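Local coordinates for trimethylamine-N-oxide reductase (Haemophilus influenzae, PDB 7L5I), which probably reduces trimethylamine N-oxide or a related oxide substrate at a molybdenum centre carried by two molybdopterin guanosine dinucleotides, at residues 67-72 / 686-691; 201-206 / 236-241; 569-574 / 586-591. One frame throughout, in Å; residues are numbered along the deposited sequence. Where two conformers were deposited one is given.

The three contacts are spread through one chain and do not touch, their centres about 30 Å apart for contacts 1 and 2, about 33 Å for contacts 1 and 3, and about 36 Å for contacts 2 and 3. Contact 1 joins segments 614 residues apart, so both other contacts are nested inside the loop it closes, contact 2 finishing before contact 3 begins. Contact 2 pairs helices 199-205 and 230-240 against a five-stranded parallel sheet, and contact 3 pairs helices 563-580 and 588-594 near strands 512-517 and 598-599. Contact 1 thus ties the N-terminal region to the dinucleotide-binding region beside the cofactor, while contacts 2 and 3 each pack neighbouring helices farther from the chain's centre.

Contact 1: 67-72 / 686-691; sequences NELQTV and TSLRQK
The flat peptide carbonyl of Glu68 meets the forked end of Leu688, whose CD2 lies 3.8 Å from Glu68 O. At the edge of that carbonyl, Thr71 OG1 donates to Glu68 O over 2.7 Å, in the carbonyl plane and on a lone pair. Thr71 N adds a second bond, so the oxygen is gripped by two donors of its own segment and offers Leu688 van der Waals contact alone. The carboxylate of Glu68 turns to another partner: its chain bends at chi2 (83°) and OE1 forms a salt bridge with Arg221. Lys691 NZ stays 5.4 Å from Glu68 OE2; the charged atoms are not in contact, and any attraction is probably weak. The rest is apolar. Leu688 CD1 packs 3.9 Å from Leu69 CD2, the two side chains crossing at about a right angle. Leu688 CG lies 3.9 Å from Val72 CG1, which also rests 3.8 Å from Ser687 OG. The other branch, Val72 CG2, faces Thr686 OG1 at 4.1 Å. No hydrogen bond crosses; each segment is shaped by its own turn, an Asx turn from Asn67 OD1 to Leu69 N and an ST turn from Thr686 OG1 to Leu688 N. Thr686 OG1 is also bonded to Leu683 O. Val72 sits at the N-cap of helix 73-78, and Asp75 of that helix accepts from Ser687 N. With the Leu69 side chain about 5 Å from a bound molybdopterin guanosine dinucleotide, the arrangement is consistent with a seam between the N-terminal and dinucleotide-binding regions of a molybdoenzyme, beside the cofactor.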
ATOM      1  N   ASN A  67      -5.164  14.729 -12.198  1.00 14.50           N
ATOM      2  CA  ASN A  67      -4.273  13.695 -11.699  1.00 13.84           C
ATOM      3  C   ASN A  67      -2.942  13.860 -12.436  1.00 14.64           C
ATOM      4  O   ASN A  67      -2.744  13.331 -13.534  1.00 15.22           O
ATOM      5  CB  ASN A  67      -4.864  12.321 -11.911  1.00 16.25           C
ATOM      6  CG  ASN A  67      -4.051  11.263 -11.221  1.00 15.36           C
ATOM      7  OD1 ASN A  67      -2.880  11.472 -10.947  1.00 16.44           O
ATOM      8  ND2 ASN A  67      -4.676  10.131 -10.910  1.00 12.97           N
ATOM      9  N   GLU A  68      -2.026  14.598 -11.809  1.00 14.82           N
ATOM     10  CA  GLU A  68      -0.735  14.894 -12.426  1.00 14.21           C
ATOM     11  C   GLU A  68       0.116  13.655 -12.654  1.00 13.48           C
ATOM     12  O   GLU A  68       1.054  13.698 -13.460  1.00 15.32           O
ATOM     13  CB  GLU A  68       0.027  15.890 -11.545  1.00 15.70           C
ATOM     14  CG  GLU A  68      -0.683  17.230 -11.309  1.00 22.23           C
ATOM     15  CD  GLU A  68      -1.730  17.216 -10.194  1.00 26.90           C
ATOM     16  OE1 GLU A  68      -1.940  16.165  -9.543  1.00 18.06           O
ATOM     17  OE2 GLU A  68      -2.353  18.277  -9.965  1.00 25.04           O
ATOM     18  N   LEU A  69      -0.193  12.527 -11.991  1.00 13.37           N
ATOM     19  CA  LEU A  69       0.556  11.303 -12.241  1.00 15.65           C
ATOM     20  C   LEU A  69       0.447  10.856 -13.694  1.00 15.10           C
ATOM     21  O   LEU A  69       1.343  10.168 -14.187  1.00 14.91           O
ATOM     22  CB  LEU A  69       0.078  10.184 -11.312  1.00 15.46           C
ATOM     23  CG  LEU A  69       0.085  10.510  -9.822  1.00 13.80           C
ATOM     24  CD1 LEU A  69      -0.430   9.286  -9.070  1.00 15.43           C
ATOM     25  CD2 LEU A  69       1.459  10.884  -9.338  1.00 16.22           C
ATOM     26  N   GLN A  70      -0.608  11.274 -14.392  1.00 14.98           N
ATOM     27  CA  GLN A  70      -0.855  10.874 -15.760  1.00 15.01           C
ATOM     28  C   GLN A  70      -0.005  11.616 -16.780  1.00 15.14           C
ATOM     29  O   GLN A  70      -0.085  11.290 -17.972  1.00 15.02           O
ATOM     30  CB  GLN A  70      -2.339  11.093 -16.108  1.00 15.11           C
ATOM     31  CG  GLN A  70      -3.299  10.337 -15.188  1.00 13.81           C
ATOM     32  CD  GLN A  70      -4.740  10.816 -15.276  1.00 17.79           C
ATOM     33  OE1 GLN A  70      -5.025  11.950 -15.686  1.00 20.16           O
ATOM     34  NE2 GLN A  70      -5.664   9.963 -14.826  1.00 18.25           N
ATOM     35  N   THR A  71       0.772  12.610 -16.357  1.00 14.44           N
ATOM     36  CA  THR A  71       1.346  13.575 -17.282  1.00 13.46           C
ATOM     37  C   THR A  71       2.815  13.323 -17.601  1.00 14.37           C
ATOM     38  O   THR A  71       3.415  14.126 -18.321  1.00 15.29           O
ATOM     39  CB  THR A  71       1.187  15.005 -16.734  1.00 16.79           C
ATOM     40  OG1 THR A  71       1.933  15.145 -15.509  1.00 18.31           O
ATOM     41  CG2 THR A  71      -0.289  15.339 -16.490  1.00 19.13           C
ATOM     42  N   VAL A  72       3.405  12.222 -17.131  1.00 11.67           N
ATOM     43  CA  VAL A  72       4.855  12.058 -17.255  1.00 12.31           C
ATOM     44  C   VAL A  72       5.283  10.764 -17.947  1.00 13.76           C
ATOM     45  O   VAL A  72       6.350  10.220 -17.655  1.00 12.89           O
ATOM     46  CB  VAL A  72       5.534  12.179 -15.863  1.00 18.73           C
ATOM     47  CG1 VAL A  72       5.422  13.619 -15.340  1.00 18.41           C
ATOM     48  CG2 VAL A  72       4.938  11.210 -14.840  1.00 17.12           C
ATOM     49  N   THR A 686      10.961  11.741 -12.060  1.00 15.70           N
ATOM     50  CA  THR A 686      10.353  12.516 -13.121  1.00 13.95           C
ATOM     51  C   THR A 686      10.268  13.985 -12.701  1.00 16.87           C
ATOM     52  O   THR A 686      10.650  14.373 -11.585  1.00 17.24           O
ATOM     53  CB  THR A 686       8.960  12.014 -13.479  1.00 15.42           C
ATOM     54  OG1 THR A 686       8.050  12.315 -12.406  1.00 15.53           O
ATOM     55  CG2 THR A 686       8.954  10.523 -13.802  1.00 15.08           C
ATOM     56  N   SER A 687       9.713  14.800 -13.592  1.00 17.96           N
ATOM     57  CA  SER A 687       9.559  16.221 -13.315  1.00 18.00           C
ATOM     58  C   SER A 687       8.530  16.514 -12.231  1.00 19.61           C
ATOM     59  O   SER A 687       8.470  17.653 -11.751  1.00 21.17           O
ATOM     60  CB  SER A 687       9.181  16.939 -14.616  1.00 23.30           C
ATOM     61  OG  SER A 687       7.945  16.462 -15.090  1.00 26.41           O
ATOM     62  N   LEU A 688       7.738  15.525 -11.797  1.00 15.92           N
ATOM     63  CA  LEU A 688       6.841  15.758 -10.680  1.00 15.17           C
ATOM     64  C   LEU A 688       7.603  16.132  -9.410  1.00 15.70           C
ATOM     65  O   LEU A 688       7.015  16.738  -8.516  1.00 16.48           O
ATOM     66  CB  LEU A 688       5.989  14.515 -10.406  1.00 15.05           C
ATOM     67  CG  LEU A 688       5.019  14.146 -11.546  1.00 16.05           C
ATOM     68  CD1 LEU A 688       4.236  12.892 -11.183  1.00 17.21           C
ATOM     69  CD2 LEU A 688       4.110  15.293 -11.835  1.00 20.91           C
ATOM     70  N   ARG A 689       8.867  15.744  -9.303  1.00 15.30           N
ATOM     71  CA  ARG A 689       9.656  16.080  -8.121  1.00 15.59           C
ATOM     72  C   ARG A 689       9.593  17.568  -7.819  1.00 17.08           C
ATOM     73  O   ARG A 689       9.592  17.967  -6.651  1.00 16.22           O
ATOM     74  CB  ARG A 689      11.106  15.645  -8.317  1.00 14.95           C
ATOM     75  CG  ARG A 689      12.018  15.924  -7.133  1.00 17.68           C
ATOM     76  CD  ARG A 689      13.366  15.277  -7.357  1.00 21.48           C
ATOM     77  NE  ARG A 689      14.373  15.675  -6.371  1.00 24.32           N
ATOM     78  CZ  ARG A 689      14.555  15.067  -5.207  1.00 25.48           C
ATOM     79  NH1 ARG A 689      13.781  14.047  -4.861  1.00 20.55           N
ATOM     80  NH2 ARG A 689      15.511  15.482  -4.372  1.00 29.70           N
ATOM     81  N   GLN A 690       9.526  18.400  -8.851  1.00 17.33           N
ATOM     82  CA  GLN A 690       9.563  19.837  -8.638  1.00 15.13           C
ATOM     83  C   GLN A 690       8.300  20.352  -7.960  1.00 20.60           C
ATOM     84  O   GLN A 690       8.313  21.455  -7.396  1.00 23.09           O
ATOM     85  CB  GLN A 690       9.828  20.541  -9.960  1.00 23.83           C
ATOM     86  CG  GLN A 690      11.066  19.980 -10.705  1.00 35.64           C
ATOM     87  CD  GLN A 690      12.277  19.714  -9.790  1.00 40.64           C
ATOM     88  OE1 GLN A 690      12.614  20.521  -8.923  1.00 41.37           O
ATOM     89  NE2 GLN A 690      12.934  18.575  -9.995  1.00 41.72           N
ATOM     90  N   LYS A 691       7.229  19.557  -7.928  1.00 19.19           N
ATOM     91  CA  LYS A 691       6.002  19.984  -7.278  1.00 18.07           C
ATOM     92  C   LYS A 691       6.035  19.839  -5.764  1.00 19.27           C
ATOM     93  O   LYS A 691       5.144  20.366  -5.094  1.00 23.46           O
ATOM     94  CB  LYS A 691       4.822  19.206  -7.865  1.00 20.27           C
ATOM     95  CG  LYS A 691       4.573  19.597  -9.315  1.00 28.29           C
ATOM     96  CD  LYS A 691       3.338  18.970  -9.915  1.00 34.68           C
ATOM     97  CE  LYS A 691       3.014  19.596 -11.282  1.00 39.37           C
ATOM     98  NZ  LYS A 691       2.204  20.840 -11.154  1.00 56.12           N
TER

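Contact 2: 201-206 / 236-241; sequences SILESS and KKFQAS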
ATOM      1  N   SER A 201     -25.872   5.546  -1.911  1.00 15.97           N
ATOM      2  CA  SER A 201     -26.523   5.482  -0.603  1.00 14.36           C
ATOM      3  C   SER A 201     -25.923   6.500   0.363  1.00 16.20           C
ATOM      4  O   SER A 201     -26.651   7.122   1.141  1.00 19.14           O
ATOM      5  CB  SER A 201     -26.408   4.060  -0.063  1.00 18.62           C
ATOM      6  OG  SER A 201     -26.984   3.887   1.222  1.00 20.32           O
ATOM      7  N   ILE A 202     -24.589   6.655   0.351  1.00 16.85           N
ATOM      8  CA  ILE A 202     -23.949   7.664   1.191  0.50 14.83           C
ATOM      9  C   ILE A 202     -24.467   9.057   0.816  1.00 16.29           C
ATOM     10  O   ILE A 202     -24.867   9.850   1.678  1.00 16.54           O
ATOM     11  CB  ILE A 202     -22.417   7.605   1.043  0.50 15.23           C
ATOM     12  CG1 ILE A 202     -21.850   6.214   1.353  0.50 19.37           C
ATOM     13  CG2 ILE A 202     -21.740   8.651   1.941  0.50 17.47           C
ATOM     14  CD1 ILE A 202     -22.331   5.613   2.620  0.50 20.81           C
ATOM     15  N   LEU A 203     -24.458   9.372  -0.481  1.00 16.10           N
ATOM     16  CA  LEU A 203     -24.857  10.709  -0.907  1.00 16.18           C
ATOM     17  C   LEU A 203     -26.271  11.023  -0.459  1.00 20.05           C
ATOM     18  O   LEU A 203     -26.564  12.132  -0.021  1.00 19.66           O
ATOM     19  CB  LEU A 203     -24.768  10.823  -2.430  1.00 17.25           C
ATOM     20  CG  LEU A 203     -23.428  10.865  -3.142  1.00 22.25           C
ATOM     21  CD1 LEU A 203     -23.652  11.046  -4.643  1.00 26.61           C
ATOM     22  CD2 LEU A 203     -22.586  11.991  -2.599  1.00 24.91           C
ATOM     23  N   GLU A 204     -27.160  10.048  -0.562  1.00 16.85           N
ATOM     24  CA  GLU A 204     -28.565  10.240  -0.267  1.00 20.52           C
ATOM     25  C   GLU A 204     -28.842  10.231   1.226  1.00 21.54           C
ATOM     26  O   GLU A 204     -29.672  11.012   1.706  1.00 21.58           O
ATOM     27  CB  GLU A 204     -29.341   9.125  -0.992  1.00 25.66           C
ATOM     28  CG  GLU A 204     -30.825   9.119  -0.792  1.00 45.58           C
ATOM     29  CD  GLU A 204     -31.489   7.996  -1.576  1.00 67.46           C
ATOM     30  OE1 GLU A 204     -30.930   6.878  -1.611  1.00 61.21           O
ATOM     31  OE2 GLU A 204     -32.560   8.236  -2.172  1.00 71.95           O
ATOM     32  N   SER A 205     -28.153   9.379   1.988  1.00 17.38           N
ATOM     33  CA  SER A 205     -28.568   9.088   3.343  1.00 16.97           C
ATOM     34  C   SER A 205     -27.565   9.405   4.437  1.00 22.39           C
ATOM     35  O   SER A 205     -27.986   9.478   5.592  1.00 22.18           O
ATOM     36  CB  SER A 205     -28.940   7.597   3.488  1.00 21.19           C
ATOM     37  OG  SER A 205     -30.126   7.314   2.772  1.00 24.49           O
ATOM     38  N   SER A 206     -26.267   9.574   4.139  1.00 15.83           N
ATOM     39  CA  SER A 206     -25.322   9.897   5.203  1.00 15.41           C
ATOM     40  C   SER A 206     -25.367  11.385   5.549  1.00 18.89           C
ATOM     41  O   SER A 206     -25.218  12.240   4.677  1.00 22.62           O
ATOM     42  CB  SER A 206     -23.886   9.543   4.821  1.00 16.98           C
ATOM     43  OG  SER A 206     -23.716   8.151   4.579  1.00 18.25           O
ATOM     44  N   LYS A 236     -16.170  14.636  -3.855  1.00 13.90           N
ATOM     45  CA  LYS A 236     -16.458  16.017  -4.239  1.00 14.88           C
ATOM     46  C   LYS A 236     -17.958  16.289  -4.229  1.00 16.33           C
ATOM     47  O   LYS A 236     -18.400  17.360  -3.791  1.00 16.58           O
ATOM     48  CB  LYS A 236     -15.858  16.309  -5.615  1.00 19.45           C
ATOM     49  CG  LYS A 236     -14.320  16.310  -5.635  1.00 19.49           C
ATOM     50  CD  LYS A 236     -13.748  17.611  -5.107  1.00 24.32           C
ATOM     51  CE  LYS A 236     -13.958  18.725  -6.112  1.00 36.03           C
ATOM     52  NZ  LYS A 236     -13.304  19.962  -5.634  1.00 38.61           N
ATOM     53  N   LYS A 237     -18.757  15.340  -4.729  1.00 16.49           N
ATOM     54  CA  LYS A 237     -20.203  15.511  -4.701  1.00 17.04           C
ATOM     55  C   LYS A 237     -20.707  15.593  -3.277  1.00 15.39           C
ATOM     56  O   LYS A 237     -21.623  16.383  -2.968  1.00 16.41           O
ATOM     57  CB  LYS A 237     -20.891  14.356  -5.420  1.00 19.36           C
ATOM     58  CG  LYS A 237     -20.759  14.361  -6.908  1.00 36.38           C
ATOM     59  CD  LYS A 237     -21.680  13.308  -7.501  1.00 57.36           C
ATOM     60  CE  LYS A 237     -21.317  12.992  -8.936  1.00 51.68           C
ATOM     61  NZ  LYS A 237     -21.169  11.515  -9.153  1.00 47.03           N
ATOM     62  N   PHE A 238     -20.164  14.753  -2.391  1.00 15.73           N
ATOM     63  CA  PHE A 238     -20.623  14.788  -1.012  1.00 13.22           C
ATOM     64  C   PHE A 238     -20.294  16.133  -0.398  1.00 14.30           C
ATOM     65  O   PHE A 238     -21.127  16.723   0.309  1.00 15.84           O
ATOM     66  CB  PHE A 238     -20.026  13.664  -0.187  1.00 16.31           C
ATOM     67  CG  PHE A 238     -20.670  13.503   1.167  1.00 12.33           C
ATOM     68  CD1 PHE A 238     -21.776  12.676   1.321  1.00 17.74           C
ATOM     69  CD2 PHE A 238     -20.187  14.155   2.267  1.00 16.00           C
ATOM     70  CE1 PHE A 238     -22.364  12.505   2.551  1.00 13.87           C
ATOM     71  CE2 PHE A 238     -20.791  13.990   3.515  1.00 16.75           C
ATOM     72  CZ  PHE A 238     -21.874  13.179   3.651  1.00 13.78           C
ATOM     73  N   GLN A 239     -19.084  16.639  -0.652  0.52 15.59           N
ATOM     74  CA  GLN A 239     -18.726  17.960  -0.155  0.52 17.42           C
ATOM     75  C   GLN A 239     -19.697  19.013  -0.674  0.52 16.42           C
ATOM     76  O   GLN A 239     -20.156  19.883   0.078  0.52 18.47           O
ATOM     77  CB  GLN A 239     -17.303  18.340  -0.567  0.52 18.66           C
ATOM     78  CG  GLN A 239     -16.895  19.741  -0.037  0.52 21.10           C
ATOM     79  CD  GLN A 239     -15.922  20.489  -0.937  0.52 26.02           C
ATOM     80  OE1 GLN A 239     -15.564  20.016  -2.016  0.52 27.86           O
ATOM     81  NE2 GLN A 239     -15.484  21.668  -0.489  0.52 32.42           N
ATOM     82  N   ALA A 240     -19.986  18.968  -1.977  1.00 16.15           N
ATOM     83  CA  ALA A 240     -20.829  19.983  -2.599  1.00 20.12           C
ATOM     84  C   ALA A 240     -22.250  19.935  -2.084  1.00 20.95           C
ATOM     85  O   ALA A 240     -22.967  20.935  -2.189  1.00 19.67           O
ATOM     86  CB  ALA A 240     -20.816  19.817  -4.116  1.00 21.78           C
ATOM     87  N   SER A 241     -22.671  18.802  -1.514  1.00 21.22           N
ATOM     88  CA  SER A 241     -23.984  18.712  -0.898  1.00 18.43           C
ATOM     89  C   SER A 241     -24.049  19.425   0.448  1.00 18.28           C
ATOM     90  O   SER A 241     -25.145  19.573   1.006  1.00 19.44           O
ATOM     91  CB  SER A 241     -24.372  17.237  -0.729  1.00 20.68           C
ATOM     92  OG  SER A 241     -23.793  16.718   0.448  1.00 20.09           O
TER
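Leu203 and Phe238 join two helices that run side by side along a Rossmann-like parallel sheet, their short axes 10.1 Å apart at closest and only 3° from parallel. Leu203 reaches across with one methyl: CD2 lies 3.7 Å from Phe238 N and 3.9 Å from Phe238 CB, so it beds against the backbone of the partner helix as much as against its side chain. The CD1 branch touches Lys237 CD, the two side chains meeting at a slant. Phe238 carries the rest of the contact. Its CG stands opposite the backbone N (chi1 -169°), which swings the ring edge to the C-terminal end of helix 199-205. There Phe238 CE1 meets Ile202 O at 3.8 Å, in the ring plane, and Ser206 O at 3.6 Å. Both oxygens are engaged elsewhere: Ile202 O takes the helical bond from Ser206 N, and Ser206 O accepts from Lys243 NZ, which also binds Leu203 O. Lys243 lies between helix 230-240, the helix of a beta-alpha-beta crossover, and strand 244-249. Ile209 and Ile245, from adjacent strands 208-212 and 244-249, also touch the Phe238 side chain, while Ser206 OG is bonded to Gly379 O. At the end of 236-241, Ser241 OG donates over 2.7 Å to Phe238 O, approaching 19° from the carbonyl plane.

Contact 3: 569-574 / 586-591; sequences EFYNAA and PRFDKF
Tyr571 reaches from helix 563-580 to the residue just before the N-cap of helix 588-594, its hydroxyl donating to Pro586 O over 2.7 Å. Its CG is trans to the backbone N (chi1 -177°), which directs the ring toward 586-591, so that Pro586 O lies at the ring edge near its plane. Seen from the acceptor, the OH sits 33° from the carbonyl plane. Asn572, one residue on, serves Arg587 with its amide oxygen: Arg587 NH1 donates to Asn572 OD1 at 3.3 Å, a weak, bent bond made in the guanidinium plane, with the amide turned 75° against that plane. The guanidinium has a further partner in Phe575, with which Arg587 makes a cation-pi contact. A water lies between Asn572 OD1 and Phe588 N. It accepts from Phe588 N over 2.9 Å, satisfying an N-H in the first turn of the new helix; its donation to Asn572 OD1 measures only 2.5 Å, so its exact placing is doubtful. Arg587 is the N-cap residue, and its carbonyl oxygen receives Phe591 N at 3.0 Å. The two segments belong to successive helices, 563-580 and 588-594, bound by an aromatic cluster of Tyr571, Phe588 and Phe591. Tyr571 CE1 stands over one face of the Phe591 ring, 3.6 Å from Phe591 CG and set toward the rim. On the Phe588 side, Phe588 CD1 touches Tyr571 CB at 3.7 Å, while Phe588 CA makes an off-centre CH-pi contact with the Tyr571 ring, 4.2 Å from its centroid. Leu513 and Leu598, from strands of the neighbouring mixed sheet, pack against both Tyr571 and Phe591.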
ATOM      1  N   GLU A 569      -7.393 -14.341 -24.865  1.00 13.35           N
ATOM      2  CA  GLU A 569      -7.905 -15.268 -23.861  1.00 14.31           C
ATOM      3  C   GLU A 569      -8.410 -14.525 -22.630  1.00 15.05           C
ATOM      4  O   GLU A 569      -9.513 -14.804 -22.131  1.00 16.67           O
ATOM      5  CB  GLU A 569      -6.811 -16.254 -23.474  1.00 17.44           C
ATOM      6  CG  GLU A 569      -7.183 -17.208 -22.362  1.00 18.25           C
ATOM      7  CD  GLU A 569      -6.055 -18.211 -22.060  1.00 27.06           C
ATOM      8  OE1 GLU A 569      -5.592 -18.889 -23.006  1.00 32.15           O
ATOM      9  OE2 GLU A 569      -5.629 -18.305 -20.883  1.00 30.94           O
ATOM     10  N   PHE A 570      -7.644 -13.535 -22.158  1.00 13.22           N
ATOM     11  CA  PHE A 570      -8.082 -12.744 -21.015  1.00 11.07           C
ATOM     12  C   PHE A 570      -9.346 -11.946 -21.335  1.00 13.21           C
ATOM     13  O   PHE A 570     -10.286 -11.913 -20.542  1.00 12.97           O
ATOM     14  CB  PHE A 570      -6.964 -11.803 -20.536  1.00 12.56           C
ATOM     15  CG  PHE A 570      -5.711 -12.502 -20.108  1.00 13.35           C
ATOM     16  CD1 PHE A 570      -5.752 -13.787 -19.562  1.00 12.91           C
ATOM     17  CD2 PHE A 570      -4.481 -11.888 -20.251  1.00 15.83           C
ATOM     18  CE1 PHE A 570      -4.597 -14.439 -19.208  1.00 17.67           C
ATOM     19  CE2 PHE A 570      -3.326 -12.544 -19.875  1.00 13.27           C
ATOM     20  CZ  PHE A 570      -3.390 -13.805 -19.349  1.00 14.30           C
ATOM     21  N   TYR A 571      -9.392 -11.309 -22.508  1.00 13.09           N
ATOM     22  CA  TYR A 571     -10.569 -10.539 -22.889  1.00 11.93           C
ATOM     23  C   TYR A 571     -11.801 -11.422 -22.982  1.00 16.03           C
ATOM     24  O   TYR A 571     -12.893 -11.032 -22.559  1.00 14.17           O
ATOM     25  CB  TYR A 571     -10.301  -9.844 -24.223  1.00 13.45           C
ATOM     26  CG  TYR A 571     -11.416  -8.956 -24.688  1.00 12.60           C
ATOM     27  CD1 TYR A 571     -11.464  -7.617 -24.302  1.00 15.10           C
ATOM     28  CD2 TYR A 571     -12.413  -9.444 -25.517  1.00 15.51           C
ATOM     29  CE1 TYR A 571     -12.482  -6.809 -24.706  1.00 14.41           C
ATOM     30  CE2 TYR A 571     -13.447  -8.628 -25.950  1.00 17.62           C
ATOM     31  CZ  TYR A 571     -13.463  -7.311 -25.538  1.00 14.78           C
ATOM     32  OH  TYR A 571     -14.454  -6.451 -25.944  1.00 16.80           O
ATOM     33  N   ASN A 572     -11.644 -12.622 -23.530  1.00 14.38           N
ATOM     34  CA  ASN A 572     -12.793 -13.483 -23.769  1.00 17.17           C
ATOM     35  C   ASN A 572     -13.435 -13.961 -22.477  1.00 18.43           C
ATOM     36  O   ASN A 572     -14.622 -14.287 -22.468  1.00 17.51           O
ATOM     37  CB  ASN A 572     -12.400 -14.673 -24.631  1.00 19.23           C
ATOM     38  CG  ASN A 572     -12.353 -14.322 -26.105  1.00 21.53           C
ATOM     39  OD1 ASN A 572     -12.856 -13.285 -26.528  1.00 24.04           O
ATOM     40  ND2 ASN A 572     -11.775 -15.206 -26.899  1.00 22.30           N
ATOM     41  N   ALA A 573     -12.687 -14.027 -21.374  1.00 16.59           N
ATOM     42  CA  ALA A 573     -13.314 -14.293 -20.090  1.00 20.80           C
ATOM     43  C   ALA A 573     -14.363 -13.228 -19.769  1.00 19.26           C
ATOM     44  O   ALA A 573     -15.445 -13.538 -19.263  1.00 20.97           O
ATOM     45  CB  ALA A 573     -12.250 -14.355 -18.994  1.00 19.50           C
ATOM     46  N   ALA A 574     -14.048 -11.961 -20.037  1.00 16.70           N
ATOM     47  CA  ALA A 574     -15.019 -10.900 -19.808  1.00 16.70           C
ATOM     48  C   ALA A 574     -16.170 -10.999 -20.799  1.00 19.14           C
ATOM     49  O   ALA A 574     -17.335 -10.815 -20.425  1.00 17.05           O
ATOM     50  CB  ALA A 574     -14.337  -9.529 -19.898  1.00 15.81           C
ATOM     51  N   PRO A 586     -17.988  -6.049 -28.001  1.00 17.09           N
ATOM     52  CA  PRO A 586     -17.273  -6.378 -29.238  1.00 22.04           C
ATOM     53  C   PRO A 586     -16.344  -7.548 -28.989  1.00 21.28           C
ATOM     54  O   PRO A 586     -15.890  -7.761 -27.862  1.00 18.20           O
ATOM     55  CB  PRO A 586     -16.484  -5.102 -29.539  1.00 20.53           C
ATOM     56  CG  PRO A 586     -16.288  -4.458 -28.200  1.00 21.88           C
ATOM     57  CD  PRO A 586     -17.545  -4.772 -27.419  1.00 19.94           C
ATOM     58  N   ARG A 587     -16.047  -8.305 -30.045  1.00 18.39           N
ATOM     59  CA  ARG A 587     -14.988  -9.296 -29.919  1.00 19.53           C
ATOM     60  C   ARG A 587     -13.640  -8.589 -29.777  1.00 17.43           C
ATOM     61  O   ARG A 587     -13.509  -7.390 -30.019  1.00 16.93           O
ATOM     62  CB  ARG A 587     -14.970 -10.239 -31.114  1.00 22.92           C
ATOM     63  CG  ARG A 587     -16.009 -11.379 -31.017  1.00 29.34           C
ATOM     64  CD  ARG A 587     -15.605 -12.410 -29.974  1.00 32.64           C
ATOM     65  NE  ARG A 587     -16.486 -13.575 -29.958  1.00 50.05           N
ATOM     66  CZ  ARG A 587     -16.419 -14.560 -29.063  1.00 49.88           C
ATOM     67  NH1 ARG A 587     -15.511 -14.534 -28.086  1.00 33.93           N
ATOM     68  NH2 ARG A 587     -17.272 -15.574 -29.138  1.00 42.59           N
ATOM     69  N   PHE A 588     -12.614  -9.354 -29.386  1.00 16.98           N
ATOM     70  CA  PHE A 588     -11.326  -8.739 -29.068  1.00 16.39           C
ATOM     71  C   PHE A 588     -10.745  -7.951 -30.235  1.00 13.24           C
ATOM     72  O   PHE A 588     -10.182  -6.869 -30.041  1.00 16.13           O
ATOM     73  CB  PHE A 588     -10.330  -9.795 -28.641  1.00 15.27           C
ATOM     74  CG  PHE A 588      -8.970  -9.251 -28.340  1.00 14.10           C
ATOM     75  CD1 PHE A 588      -8.746  -8.465 -27.233  1.00 17.24           C
ATOM     76  CD2 PHE A 588      -7.923  -9.509 -29.181  1.00 17.28           C
ATOM     77  CE1 PHE A 588      -7.472  -7.969 -26.965  1.00 16.10           C
ATOM     78  CE2 PHE A 588      -6.670  -9.016 -28.917  1.00 19.30           C
ATOM     79  CZ  PHE A 588      -6.449  -8.252 -27.809  1.00 17.95           C
ATOM     80  N   ASP A 589     -10.806  -8.503 -31.445  1.00 16.70           N
ATOM     81  CA  ASP A 589     -10.162  -7.836 -32.573  1.00 19.61           C
ATOM     82  C   ASP A 589     -10.708  -6.428 -32.762  1.00 17.78           C
ATOM     83  O   ASP A 589      -9.943  -5.480 -33.004  1.00 18.04           O
ATOM     84  CB  ASP A 589     -10.365  -8.659 -33.843  1.00 22.19           C
ATOM     85  CG  ASP A 589      -9.794  -7.974 -35.075  1.00 46.73           C
ATOM     86  OD1 ASP A 589      -8.569  -7.740 -35.092  1.00 53.49           O
ATOM     87  OD2 ASP A 589     -10.557  -7.660 -36.021  1.00 49.88           O
ATOM     88  N   LYS A 590     -12.029  -6.277 -32.658  1.00 18.38           N
ATOM     89  CA  LYS A 590     -12.673  -4.984 -32.816  1.00 15.84           C
ATOM     90  C   LYS A 590     -12.354  -4.076 -31.646  1.00 15.24           C
ATOM     91  O   LYS A 590     -11.998  -2.901 -31.828  1.00 15.33           O
ATOM     92  CB  LYS A 590     -14.184  -5.196 -32.963  1.00 20.06           C
ATOM     93  CG  LYS A 590     -15.008  -3.958 -33.214  1.00 23.97           C
ATOM     94  CD  LYS A 590     -16.492  -4.374 -33.379  1.00 32.17           C
ATOM     95  CE  LYS A 590     -17.228  -3.582 -34.440  1.00 45.04           C
ATOM     96  NZ  LYS A 590     -18.374  -4.356 -35.030  1.00 53.21           N
ATOM     97  N   PHE A 591     -12.433  -4.607 -30.422  1.00 13.54           N
ATOM     98  CA  PHE A 591     -12.048  -3.809 -29.255  1.00 12.74           C
ATOM     99  C   PHE A 591     -10.629  -3.293 -29.405  1.00 12.96           C
ATOM    100  O   PHE A 591     -10.352  -2.114 -29.146  1.00 14.32           O
ATOM    101  CB  PHE A 591     -12.195  -4.644 -27.980  1.00 14.23           C
ATOM    102  CG  PHE A 591     -11.541  -4.034 -26.771  1.00 13.33           C
ATOM    103  CD1 PHE A 591     -12.194  -3.082 -25.991  1.00 14.65           C
ATOM    104  CD2 PHE A 591     -10.266  -4.411 -26.435  1.00 15.08           C
ATOM    105  CE1 PHE A 591     -11.549  -2.516 -24.887  1.00 16.15           C
ATOM    106  CE2 PHE A 591      -9.623  -3.868 -25.346  1.00 17.81           C
ATOM    107  CZ  PHE A 591     -10.271  -2.920 -24.567  1.00 15.00           C
TER
HETATM  108  O   HOH W   1     -12.847 -12.163 -28.798  1.00 25.35           O